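PDB 3RR6: 2-hydroxyhepta-2,4-diene-1,7-dioate isomerase from Mycobacterium abscessus, which is of unproven function but, as a fumarylacetoacetate hydrolase family member, may act as a metal-dependent isomerase or acetylpyruvate hydrolase. Local coordinates for residues A[59-64]-A[172-177]; A[63-68]-A[222-227]; A[67-72]-A[90-95]; A[122-127]-A[226-231]. One frame throughout, in Å; residues are numbered along the deposited sequence. Where two conformers were deposited one is given.

Contact 1: residues A[59-64]-A[172-177]. With EDO (1,2-ethanediol), chain P.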
loop_
_atom_site.group_PDB
_atom_site.type_symbol
_atom_site.label_atom_id
_atom_site.label_comp_id
_atom_site.label_asym_id
_atom_site.label_seq_id
_atom_site.Cartn_x
_atom_site.Cartn_y
_atom_site.Cartn_z
ATOM N N LEU A 59 3.697 9.991 -8.584
ATOM C CA LEU A 59 4.738 9.451 -7.709
ATOM C C LEU A 59 4.075 8.643 -6.602
ATOM O O LEU A 59 2.852 8.530 -6.566
ATOM C CB LEU A 59 5.528 10.602 -7.093
ATOM C CG LEU A 59 6.102 11.632 -8.064
ATOM C CD1 LEU A 59 6.758 12.764 -7.306
ATOM C CD2 LEU A 59 7.087 10.955 -9.014
ATOM N N ALA A 60 4.855 8.083 -5.678
ATOM C CA ALA A 60 4.248 7.505 -4.480
ATOM C C ALA A 60 3.432 8.608 -3.809
ATOM O O ALA A 60 3.878 9.752 -3.763
ATOM C CB ALA A 60 5.299 6.970 -3.521
ATOM N N PRO A 61 2.230 8.279 -3.310
ATOM C CA PRO A 61 1.290 9.356 -2.944
ATOM C C PRO A 61 1.519 10.063 -1.610
ATOM O O PRO A 61 0.800 11.018 -1.300
ATOM C CB PRO A 61 -0.060 8.635 -2.926
ATOM C CG PRO A 61 0.275 7.218 -2.639
ATOM C CD PRO A 61 1.552 6.973 -3.384
ATOM N N ILE A 62 2.483 9.599 -0.826
ATOM C CA ILE A 62 2.715 10.158 0.504
ATOM C C ILE A 62 4.171 9.940 0.891
ATOM O O ILE A 62 4.817 9.007 0.400
ATOM C CB ILE A 62 1.759 9.487 1.534
ATOM C CG1 ILE A 62 1.555 10.367 2.760
ATOM C CG2 ILE A 62 2.255 8.100 1.908
ATOM C CD1 ILE A 62 0.498 11.415 2.575
ATOM N N LEU A 63 4.686 10.822 1.741
ATOM C CA LEU A 63 5.988 10.659 2.359
ATOM C C LEU A 63 5.776 9.997 3.723
ATOM O O LEU A 63 5.306 10.641 4.668
ATOM C CB LEU A 63 6.660 12.027 2.515
ATOM C CG LEU A 63 6.905 12.781 1.203
ATOM C CD1 LEU A 63 7.524 14.157 1.502
ATOM C CD2 LEU A 63 7.781 11.956 0.287
ATOM N N ALA A 64 6.048 8.694 3.788
ATOM C CA ALA A 64 5.832 7.894 4.997
ATOM C C ALA A 64 7.084 7.812 5.833
ATOM O O ALA A 64 8.170 7.600 5.293
ATOM C CB ALA A 64 5.393 6.462 4.611
ATOM N N CYS A 172 8.561 -1.746 -2.124
ATOM C CA CYS A 172 7.234 -1.262 -1.703
ATOM C C CYS A 172 6.581 -0.307 -2.705
ATOM O O CYS A 172 6.405 0.883 -2.419
ATOM C CB CYS A 172 7.306 -0.613 -0.315
ATOM S SG CYS A 172 5.666 -0.529 0.480
ATOM N N PRO A 173 6.165 -0.834 -3.873
ATOM C CA PRO A 173 5.263 -0.040 -4.700
ATOM C C PRO A 173 4.063 0.456 -3.902
ATOM O O PRO A 173 3.466 -0.308 -3.131
ATOM C CB PRO A 173 4.824 -1.027 -5.787
ATOM C CG PRO A 173 5.967 -2.002 -5.884
ATOM C CD PRO A 173 6.518 -2.120 -4.503
ATOM N N LEU A 174 3.733 1.728 -4.107
ATOM C CA LEU A 174 2.641 2.387 -3.410
ATOM C C LEU A 174 1.959 3.371 -4.360
ATOM O O LEU A 174 2.633 4.161 -5.023
ATOM C CB LEU A 174 3.202 3.123 -2.195
ATOM C CG LEU A 174 2.219 3.569 -1.119
ATOM C CD1 LEU A 174 1.650 2.374 -0.355
ATOM C CD2 LEU A 174 2.915 4.543 -0.160
ATOM N N GLY A 175 0.633 3.342 -4.412
ATOM C CA GLY A 175 -0.108 4.241 -5.293
ATOM C C GLY A 175 -1.378 3.615 -5.822
ATOM O O GLY A 175 -1.764 2.544 -5.371
ATOM N N PRO A 176 -2.029 4.262 -6.803
ATOM C CA PRO A 176 -1.616 5.490 -7.512
ATOM C C PRO A 176 -1.955 6.793 -6.785
ATOM O O PRO A 176 -1.426 7.852 -7.128
ATOM C CB PRO A 176 -2.409 5.407 -8.814
ATOM C CG PRO A 176 -3.636 4.689 -8.429
ATOM C CD PRO A 176 -3.208 3.651 -7.440
ATOM N N TRP A 177 -2.849 6.700 -5.808
ATOM C CA TRP A 177 -3.339 7.847 -5.051
ATOM C C TRP A 177 -4.061 7.332 -3.825
ATOM O O TRP A 177 -4.345 6.135 -3.720
ATOM C CB TRP A 177 -4.283 8.728 -5.896
ATOM C CG TRP A 177 -5.271 7.964 -6.719
ATOM C CD1 TRP A 177 -6.272 7.148 -6.270
ATOM C CD2 TRP A 177 -5.353 7.947 -8.146
ATOM N NE1 TRP A 177 -6.956 6.605 -7.336
ATOM C CE2 TRP A 177 -6.419 7.090 -8.497
ATOM C CE3 TRP A 177 -4.618 8.564 -9.168
ATOM C CZ2 TRP A 177 -6.770 6.831 -9.830
ATOM C CZ3 TRP A 177 -4.983 8.316 -10.505
ATOM C CH2 TRP A 177 -6.044 7.451 -10.811
HETATM C C1 EDO P . 2.530 14.177 1.662
HETATM O O1 EDO P . 3.374 13.415 2.537
HETATM C C2 EDO P . 1.683 15.163 2.465
HETATM O O2 EDO P . 2.309 16.450 2.483
HETATM O O HOH W 1 0.426 9.786 -6.150
#
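P61 lays its ring against the backbone of L174 and G175 where the loop leading from strand 57-58, in the Rv2993c-like N-terminal region, to strand 67-70 of the fumarylacetoacetate hydrolase (FAH) fold passes over strand 172-179. The two runs lie almost perpendicular, their end-to-end directions 88° apart, and consistent with this they join by packing and not by backbone pairing. The delta carbon of P61 does most of the touching: CD stands 3.4 Å from L174 O and 3.7 Å from G175 CA. Its CB, across the ring from CD, comes within 4.0 Å of W177 CA, so the proline bridges the corner that the strand turns at P176, a residue with a cis peptide bond before it. L174 was deposited in two conformers. In the one described here, CG is anti to the backbone N (chi1 -164°), which brings the isobutyl group to the loop; CD2 then lies 4.2 Å from I62 CG2. L174 also packs on I99 and V228, the latter through the same CD2, which places the contact inside the fold. G175 has phi 147°, a backbone conformation in which a beta carbon would be jammed against the preceding carbonyl oxygen. W177 reaches P61 through its backbone alone; its side chain leaves the backbone away from the loop, P176 CG lies over one face of the indole, and NE1 is bonded to I253 O. Further along the loop, L63 N donates nearly straight to O1 of an ethanediol, probably from the crystallisation liquor, 3.0 Å away.

Contact 2: residues A[63-68]-A[222-227]. With EDO (1,2-ethanediol), chain P.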
loop_
_atom_site.group_PDB
_atom_site.type_symbol
_atom_site.label_atom_id
_atom_site.label_comp_id
_atom_site.label_asym_id
_atom_site.label_seq_id
_atom_site.Cartn_x
_atom_site.Cartn_y
_atom_site.Cartn_z
ATOM N N LEU A 63 4.686 10.822 1.741
ATOM C CA LEU A 63 5.988 10.659 2.359
ATOM C C LEU A 63 5.776 9.997 3.723
ATOM O O LEU A 63 5.306 10.641 4.668
ATOM C CB LEU A 63 6.660 12.027 2.515
ATOM C CG LEU A 63 6.905 12.781 1.203
ATOM C CD1 LEU A 63 7.524 14.157 1.502
ATOM C CD2 LEU A 63 7.781 11.956 0.287
ATOM N N ALA A 64 6.048 8.694 3.788
ATOM C CA ALA A 64 5.832 7.894 4.997
ATOM C C ALA A 64 7.084 7.812 5.833
ATOM O O ALA A 64 8.170 7.600 5.293
ATOM C CB ALA A 64 5.393 6.462 4.611
ATOM N N SER A 65 6.949 7.959 7.147
ATOM C CA SER A 65 8.110 7.774 8.026
ATOM C C SER A 65 8.466 6.294 8.156
ATOM O O SER A 65 9.638 5.948 8.268
ATOM C CB SER A 65 7.908 8.424 9.398
ATOM O OG SER A 65 7.245 7.582 10.316
ATOM N N LYS A 66 7.456 5.427 8.120
ATOM C CA LYS A 66 7.654 3.990 8.163
ATOM C C LYS A 66 6.485 3.306 7.482
ATOM O O LYS A 66 5.414 3.909 7.333
ATOM C CB LYS A 66 7.812 3.480 9.600
ATOM C CG LYS A 66 6.626 3.748 10.525
ATOM C CD LYS A 66 6.910 3.224 11.935
ATOM C CE LYS A 66 5.920 3.697 12.994
ATOM N NZ LYS A 66 5.881 5.178 13.182
ATOM N N VAL A 67 6.728 2.072 7.056
ATOM C CA VAL A 67 5.708 1.187 6.510
ATOM C C VAL A 67 5.638 -0.016 7.447
ATOM O O VAL A 67 6.637 -0.707 7.665
ATOM C CB VAL A 67 6.041 0.700 5.077
ATOM C CG1 VAL A 67 4.983 -0.274 4.577
ATOM C CG2 VAL A 67 6.210 1.893 4.126
ATOM N N VAL A 68 4.469 -0.242 8.033
ATOM C CA VAL A 68 4.234 -1.421 8.851
ATOM C C VAL A 68 3.371 -2.339 8.001
ATOM O O VAL A 68 2.562 -1.869 7.202
ATOM C CB VAL A 68 3.532 -1.047 10.179
ATOM C CG1 VAL A 68 3.371 -2.273 11.082
ATOM C CG2 VAL A 68 4.312 0.049 10.903
ATOM N N THR A 222 3.930 4.428 18.297
ATOM C CA THR A 222 3.333 5.672 17.833
ATOM C C THR A 222 3.320 5.702 16.302
ATOM O O THR A 222 4.298 5.332 15.640
ATOM C CB THR A 222 4.098 6.882 18.376
ATOM O OG1 THR A 222 3.904 6.977 19.792
ATOM C CG2 THR A 222 3.622 8.177 17.724
ATOM N N LEU A 223 2.186 6.129 15.747
ATOM C CA LEU A 223 2.026 6.301 14.308
ATOM C C LEU A 223 1.989 7.797 14.004
ATOM O O LEU A 223 1.431 8.587 14.772
ATOM C CB LEU A 223 0.752 5.626 13.826
ATOM C CG LEU A 223 0.747 4.096 13.946
ATOM C CD1 LEU A 223 -0.645 3.531 13.702
ATOM C CD2 LEU A 223 1.768 3.488 12.980
ATOM N N LEU A 224 2.617 8.182 12.903
ATOM C CA LEU A 224 2.719 9.587 12.502
ATOM C C LEU A 224 1.918 9.807 11.215
ATOM O O LEU A 224 1.739 8.876 10.438
ATOM C CB LEU A 224 4.187 9.944 12.284
ATOM C CG LEU A 224 5.076 9.739 13.518
ATOM C CD1 LEU A 224 6.552 9.931 13.180
ATOM C CD2 LEU A 224 4.631 10.654 14.664
ATOM N N PRO A 225 1.441 11.041 10.982
ATOM C CA PRO A 225 0.764 11.310 9.718
ATOM C C PRO A 225 1.652 10.955 8.545
ATOM O O PRO A 225 2.829 11.341 8.503
ATOM C CB PRO A 225 0.497 12.819 9.771
ATOM C CG PRO A 225 0.468 13.135 11.209
ATOM C CD PRO A 225 1.491 12.236 11.836
ATOM N N GLY A 226 1.083 10.204 7.612
ATOM C CA GLY A 226 1.799 9.709 6.461
ATOM C C GLY A 226 2.277 8.275 6.576
ATOM O O GLY A 226 2.608 7.662 5.567
ATOM N N ASP A 227 2.331 7.731 7.793
ATOM C CA ASP A 227 2.706 6.329 7.948
ATOM C C ASP A 227 1.733 5.421 7.187
ATOM O O ASP A 227 0.541 5.709 7.074
ATOM C CB ASP A 227 2.757 5.916 9.421
ATOM C CG ASP A 227 4.004 6.407 10.134
ATOM O OD1 ASP A 227 4.916 6.963 9.471
ATOM O OD2 ASP A 227 4.063 6.230 11.371
HETATM C C1 EDO P . 2.530 14.177 1.662
HETATM O O1 EDO P . 3.374 13.415 2.537
HETATM C C2 EDO P . 1.683 15.163 2.465
HETATM O O2 EDO P . 2.309 16.450 2.483
HETATM O O HOH W 2 4.983 9.746 8.387
#
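A type II beta turn from L224 to D227 ends in an aspartate whose carboxylate receives S65 and K66, the residues leading into strand 67-70. The turn is closed by its own backbone bond from D227 N to L224 O. S65 OG gives D227 OD1 a short bond of 2.6 Å on the syn lone pair. The same oxygen accepts K66 N at 3.3 Å, from well above the carboxylate plane, and a weak bond from S65 N; a water held between S65 N and P225 O also donates to it. D227 OD2 is gripped from opposite faces: K66 NZ forms a salt bridge of 2.8 Å on the syn side, 32° out of the plane, while L224 N donates from the other face at 2.9 Å in a nearly straight bond, 171°. The group is thereby fixed in rotation, and so many donors would be expected to favour its ionised form. Within the FAH fold this turn connects helix 210-220 to strand 228-230, the parallel neighbour of strand 67-70, so the cluster ties together the starts of two adjacent strands. K66 leaves the backbone with CG between N and the carbonyl carbon, runs extended, and bends at its last torsion (chi4 -61°), which brings NZ to D227 and also to T222 O, 2.9 Å away in the carbonyl plane. Its CE meanwhile rests near L223 CD2. G226 faces the oncoming chain, and a beta carbon there would clash with L63 O. The methyl of A64 sits against the turn, A64 CB lying 3.2 Å from G226 O.

Contact 3: residues A[67-72]-A[90-95]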
loop_
_atom_site.group_PDB
_atom_site.type_symbol
_atom_site.label_atom_id
_atom_site.label_comp_id
_atom_site.label_asym_id
_atom_site.label_seq_id
_atom_site.Cartn_x
_atom_site.Cartn_y
_atom_site.Cartn_z
ATOM N N VAL A 67 6.728 2.072 7.056
ATOM C CA VAL A 67 5.708 1.187 6.510
ATOM C C VAL A 67 5.638 -0.016 7.447
ATOM O O VAL A 67 6.637 -0.707 7.665
ATOM C CB VAL A 67 6.041 0.700 5.077
ATOM C CG1 VAL A 67 4.983 -0.274 4.577
ATOM C CG2 VAL A 67 6.210 1.893 4.126
ATOM N N VAL A 68 4.469 -0.242 8.033
ATOM C CA VAL A 68 4.234 -1.421 8.851
ATOM C C VAL A 68 3.371 -2.339 8.001
ATOM O O VAL A 68 2.562 -1.869 7.202
ATOM C CB VAL A 68 3.532 -1.047 10.179
ATOM C CG1 VAL A 68 3.371 -2.273 11.082
ATOM C CG2 VAL A 68 4.312 0.049 10.903
ATOM N N ALA A 69 3.581 -3.642 8.119
ATOM C CA ALA A 69 2.853 -4.601 7.298
ATOM C C ALA A 69 2.412 -5.804 8.112
ATOM O O ALA A 69 3.094 -6.228 9.047
ATOM C CB ALA A 69 3.701 -5.051 6.113
ATOM N N MET A 70 1.234 -6.312 7.757
ATOM C CA MET A 70 0.698 -7.544 8.328
ATOM C C MET A 70 1.171 -8.760 7.542
ATOM O O MET A 70 1.252 -8.717 6.318
ATOM C CB MET A 70 -0.827 -7.516 8.243
ATOM C CG MET A 70 -1.502 -6.487 9.134
ATOM S SD MET A 70 -1.586 -6.984 10.856
ATOM C CE MET A 70 -2.761 -8.351 10.701
ATOM N N GLY A 71 1.428 -9.860 8.234
ATOM C CA GLY A 71 1.575 -11.146 7.537
ATOM C C GLY A 71 0.203 -11.636 7.095
ATOM O O GLY A 71 -0.769 -11.403 7.782
ATOM N N LYS A 72 0.134 -12.311 5.949
ATOM C CA LYS A 72 -1.067 -13.064 5.559
ATOM C C LYS A 72 -2.388 -12.279 5.775
ATOM O O LYS A 72 -2.648 -11.334 5.037
ATOM C CB LYS A 72 -1.048 -14.423 6.267
ATOM C CG LYS A 72 0.212 -15.235 5.930
ATOM C CD LYS A 72 0.253 -16.574 6.646
ATOM C CE LYS A 72 1.550 -17.310 6.349
ATOM N NZ LYS A 72 2.729 -16.569 6.864
ATOM N N VAL A 90 0.814 -10.727 13.079
ATOM C CA VAL A 90 2.261 -10.750 12.970
ATOM C C VAL A 90 2.654 -9.547 12.123
ATOM O O VAL A 90 2.260 -9.469 10.956
ATOM C CB VAL A 90 2.751 -12.040 12.277
ATOM C CG1 VAL A 90 4.248 -11.978 12.033
ATOM C CG2 VAL A 90 2.408 -13.257 13.118
ATOM N N ILE A 91 3.373 -8.597 12.706
ATOM C CA ILE A 91 3.723 -7.375 11.963
ATOM C C ILE A 91 5.212 -7.304 11.681
ATOM O O ILE A 91 6.016 -7.939 12.348
ATOM C CB ILE A 91 3.262 -6.090 12.696
ATOM C CG1 ILE A 91 3.970 -5.931 14.048
ATOM C CG2 ILE A 91 1.742 -6.121 12.871
ATOM C CD1 ILE A 91 3.744 -4.577 14.726
ATOM N N PHE A 92 5.557 -6.521 10.667
ATOM C CA PHE A 92 6.962 -6.231 10.371
ATOM C C PHE A 92 7.038 -4.864 9.737
ATOM O O PHE A 92 6.002 -4.251 9.448
ATOM C CB PHE A 92 7.569 -7.295 9.462
ATOM C CG PHE A 92 6.685 -7.687 8.337
ATOM C CD1 PHE A 92 5.738 -8.694 8.513
ATOM C CD2 PHE A 92 6.764 -7.042 7.116
ATOM C CE1 PHE A 92 4.897 -9.056 7.494
ATOM C CE2 PHE A 92 5.910 -7.410 6.078
ATOM C CZ PHE A 92 4.978 -8.412 6.277
ATOM N N ILE A 93 8.256 -4.354 9.597
ATOM C CA ILE A 93 8.469 -3.025 9.047
ATOM C C ILE A 93 9.259 -3.090 7.756
ATOM O O ILE A 93 10.231 -3.844 7.645
ATOM C CB ILE A 93 9.185 -2.103 10.045
ATOM C CG1 ILE A 93 8.230 -1.732 11.174
ATOM C CG2 ILE A 93 9.704 -0.833 9.363
ATOM C CD1 ILE A 93 8.914 -1.148 12.390
ATOM N N LYS A 94 8.814 -2.306 6.789
ATOM C CA LYS A 94 9.570 -2.041 5.576
ATOM C C LYS A 94 10.092 -0.614 5.688
ATOM O O LYS A 94 9.362 0.281 6.096
ATOM C CB LYS A 94 8.691 -2.219 4.344
ATOM C CG LYS A 94 8.252 -3.675 4.124
ATOM C CD LYS A 94 7.116 -3.816 3.100
ATOM C CE LYS A 94 7.549 -3.673 1.661
ATOM N NZ LYS A 94 8.138 -4.937 1.065
ATOM N N PRO A 95 11.365 -0.390 5.337
ATOM C CA PRO A 95 11.890 0.972 5.425
ATOM C C PRO A 95 11.269 1.874 4.366
ATOM O O PRO A 95 10.881 1.384 3.298
ATOM C CB PRO A 95 13.377 0.779 5.159
ATOM C CG PRO A 95 13.444 -0.407 4.275
ATOM C CD PRO A 95 12.333 -1.320 4.742
HETATM O O HOH W 3 -0.808 -11.504 10.722
#
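A69 and F92 form the central hydrogen-bonded pair of an antiparallel ladder between strands 67-70 and 91-94, whose axes approach to 4.6 Å. Each donates to the other, A69 N to F92 O at 2.8 Å and F92 N to A69 O at 3.0 Å. The phenyl ring folds back over its partner: CG lies between the backbone N and the carbonyl carbon (chi1 44°), which puts A69 O over one ring face and brings CE2 tightly against A69 CB at 3.2 Å. Further along, G71 N donates to V90 O at 2.9 Å, and toward the other end K94 N donates to V67 O at 2.8 Å, while the return bond from V67 N to K94 O is weak. Opposite the face that carries A69 and F92, the pairs V68 with I93 and M70 with I91 show apolar groups; V68 CG1 is 4.1 Å from I91 CB, and M70 SD meets I91 CG2. Outward from this first shell, V217 of helix 210-220 covers V68 and I91, with I213 against M70. Strand 228-230 pairs with the other edge of strand 67-70, extending the pairing in the FAH fold. W162 meets the F92 ring with planes at about 80°. Although K94 has its CB 4.0 Å from V67 CB, its chain leads away to D149, K166 O and F171 O. The face with V68, M70 and I91 therefore packs largely by apolar contact against helix 210-220, whereas the other combines an aromatic ring with a lysine whose charge is probably balanced by the salt bridge to D149.

Contact 4: residues A[122-127]-A[226-231]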
loop_
_atom_site.group_PDB
_atom_site.type_symbol
_atom_site.label_atom_id
_atom_site.label_comp_id
_atom_site.label_asym_id
_atom_site.label_seq_id
_atom_site.Cartn_x
_atom_site.Cartn_y
_atom_site.Cartn_z
ATOM N N ALA A 122 -3.561 -0.672 1.428
ATOM C CA ALA A 122 -2.701 0.136 2.288
ATOM C C ALA A 122 -3.489 1.203 3.030
ATOM O O ALA A 122 -4.193 1.995 2.416
ATOM C CB ALA A 122 -1.592 0.805 1.446
ATOM N N ILE A 123 -3.354 1.220 4.351
ATOM C CA ILE A 123 -3.901 2.279 5.203
ATOM C C ILE A 123 -2.877 3.407 5.277
ATOM O O ILE A 123 -1.692 3.155 5.498
ATOM C CB ILE A 123 -4.092 1.756 6.636
ATOM C CG1 ILE A 123 -5.058 0.574 6.692
ATOM C CG2 ILE A 123 -4.575 2.871 7.587
ATOM C CD1 ILE A 123 -4.929 -0.212 7.993
ATOM N N VAL A 124 -3.320 4.648 5.105
ATOM C CA VAL A 124 -2.459 5.806 5.317
ATOM C C VAL A 124 -2.965 6.578 6.532
ATOM O O VAL A 124 -4.116 7.042 6.558
ATOM C CB VAL A 124 -2.373 6.730 4.087
ATOM C CG1 VAL A 124 -1.368 7.868 4.358
ATOM C CG2 VAL A 124 -1.985 5.928 2.817
ATOM N N ILE A 125 -2.101 6.715 7.538
ATOM C CA ILE A 125 -2.425 7.411 8.792
ATOM C C ILE A 125 -2.435 8.924 8.578
ATOM O O ILE A 125 -1.617 9.465 7.828
ATOM C CB ILE A 125 -1.401 7.013 9.892
ATOM C CG1 ILE A 125 -1.481 5.503 10.161
ATOM C CG2 ILE A 125 -1.554 7.846 11.166
ATOM C CD1 ILE A 125 -2.784 5.008 10.767
ATOM N N GLY A 126 -3.404 9.600 9.197
ATOM C CA GLY A 126 -3.571 11.041 9.026
ATOM C C GLY A 126 -3.350 11.911 10.254
ATOM O O GLY A 126 -3.350 13.133 10.133
ATOM N N ARG A 127 -3.173 11.288 11.422
ATOM C CA ARG A 127 -2.967 12.003 12.679
ATOM C C ARG A 127 -1.913 11.280 13.501
ATOM O O ARG A 127 -1.798 10.062 13.413
ATOM C CB ARG A 127 -4.264 12.036 13.486
ATOM C CG ARG A 127 -5.425 12.704 12.799
ATOM C CD ARG A 127 -6.594 12.841 13.747
ATOM N NE ARG A 127 -7.647 13.680 13.193
ATOM C CZ ARG A 127 -8.709 14.089 13.881
ATOM N NH1 ARG A 127 -8.863 13.724 15.150
ATOM N NH2 ARG A 127 -9.622 14.855 13.300
ATOM N N GLY A 226 1.083 10.204 7.612
ATOM C CA GLY A 226 1.799 9.709 6.461
ATOM C C GLY A 226 2.277 8.275 6.576
ATOM O O GLY A 226 2.608 7.662 5.567
ATOM N N ASP A 227 2.331 7.731 7.793
ATOM C CA ASP A 227 2.706 6.329 7.948
ATOM C C ASP A 227 1.733 5.421 7.187
ATOM O O ASP A 227 0.541 5.709 7.074
ATOM C CB ASP A 227 2.757 5.916 9.421
ATOM C CG ASP A 227 4.004 6.407 10.134
ATOM O OD1 ASP A 227 4.916 6.963 9.471
ATOM O OD2 ASP A 227 4.063 6.230 11.371
ATOM N N VAL A 228 2.264 4.320 6.691
ATOM C CA VAL A 228 1.505 3.363 5.897
ATOM C C VAL A 228 1.443 2.038 6.638
ATOM O O VAL A 228 2.457 1.582 7.167
ATOM C CB VAL A 228 2.160 3.171 4.531
ATOM C CG1 VAL A 228 1.501 2.033 3.751
ATOM C CG2 VAL A 228 2.095 4.467 3.721
ATOM N N ILE A 229 0.257 1.433 6.686
ATOM C CA ILE A 229 0.101 0.066 7.184
ATOM C C ILE A 229 -0.474 -0.808 6.069
ATOM O O ILE A 229 -1.596 -0.586 5.603
ATOM C CB ILE A 229 -0.812 -0.044 8.420
ATOM C CG1 ILE A 229 -0.357 0.904 9.527
ATOM C CG2 ILE A 229 -0.810 -1.507 8.911
ATOM C CD1 ILE A 229 -1.369 1.024 10.689
ATOM N N LEU A 230 0.303 -1.789 5.623
ATOM C CA LEU A 230 -0.165 -2.757 4.627
ATOM C C LEU A 230 -0.948 -3.843 5.349
ATOM O O LEU A 230 -0.481 -4.386 6.347
ATOM C CB LEU A 230 1.009 -3.357 3.862
ATOM C CG LEU A 230 1.931 -2.378 3.139
ATOM C CD1 LEU A 230 2.993 -3.140 2.369
ATOM C CD2 LEU A 230 1.135 -1.476 2.197
ATOM N N THR A 231 -2.130 -4.166 4.844
ATOM C CA THR A 231 -3.086 -4.970 5.615
ATOM C C THR A 231 -3.045 -6.485 5.374
ATOM O O THR A 231 -3.856 -7.210 5.938
ATOM C CB THR A 231 -4.516 -4.469 5.388
ATOM O OG1 THR A 231 -4.842 -4.553 3.994
ATOM C CG2 THR A 231 -4.662 -3.017 5.887
#
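G226 begins the contact by donating its N-H to I125 O at 2.8 Å; the bond is almost straight, but the donor stands 35° above the carbonyl plane. D227 then returns a bond to the same residue, its carbonyl O accepting I125 N at 2.9 Å. With phi 99° and psi -18° at G226, this pair of bonds to one opposing residue matches a G1 beta bulge, the usual companion of a type II turn with glycine in its third position. V228 opens the regular strand. It sits in a non-hydrogen-bonded pair with V124, and its CG1 reaches across to A122 CB, 4.0 Å away. Within the FAH fold, strand 228-230 runs antiparallel to strand 115-125 and parallel to strand 67-70 on its other edge; L174 closes over V228 and A122. I229 forms the hydrogen-bonded pair with I123, donating to I123 O at 2.9 Å and accepting I123 N at 2.8 Å. Its CD1 packs on I125 CD1. I229 and I123 share the face toward helix 210-220, where I213 touches I229 and V210 touches I123. L230 turns the tip of its side chain back to the strand, and CD2 comes to 3.6 Å from A122 CB. T231 meets I123 at about a right angle: with CG2 anti to the carbonyl carbon, that methyl lies 3.5 Å from I123 CD1, while OG1 is hydrogen-bonded to L121 O.

How the contacts relate
From the N-terminal region the chain enters through 59-64, where contact 1 closes a loop reaching to strand 172-179. Sharing L63 and A64 with it, 63-68 starts contact 2, whose longer loop runs to the turn after helix 210-220, and strand 67-70 at once forms the antiparallel strand pair of contact 3, nested inside the loop of contact 1 and starting from the same stretch as contact 2. Contact 4 opens after contact 3 has closed; it crosses contact 1 and ends on the same stretch as contact 2, sharing G226 and D227. Contacts 3 and 4 are joined through strands 67-70 and 228-230, with V68 N probably bonded to V228 O and V68 O to L230 N. I62 CG2 packs on G226 O, linking contact 1 to contacts 2 and 4.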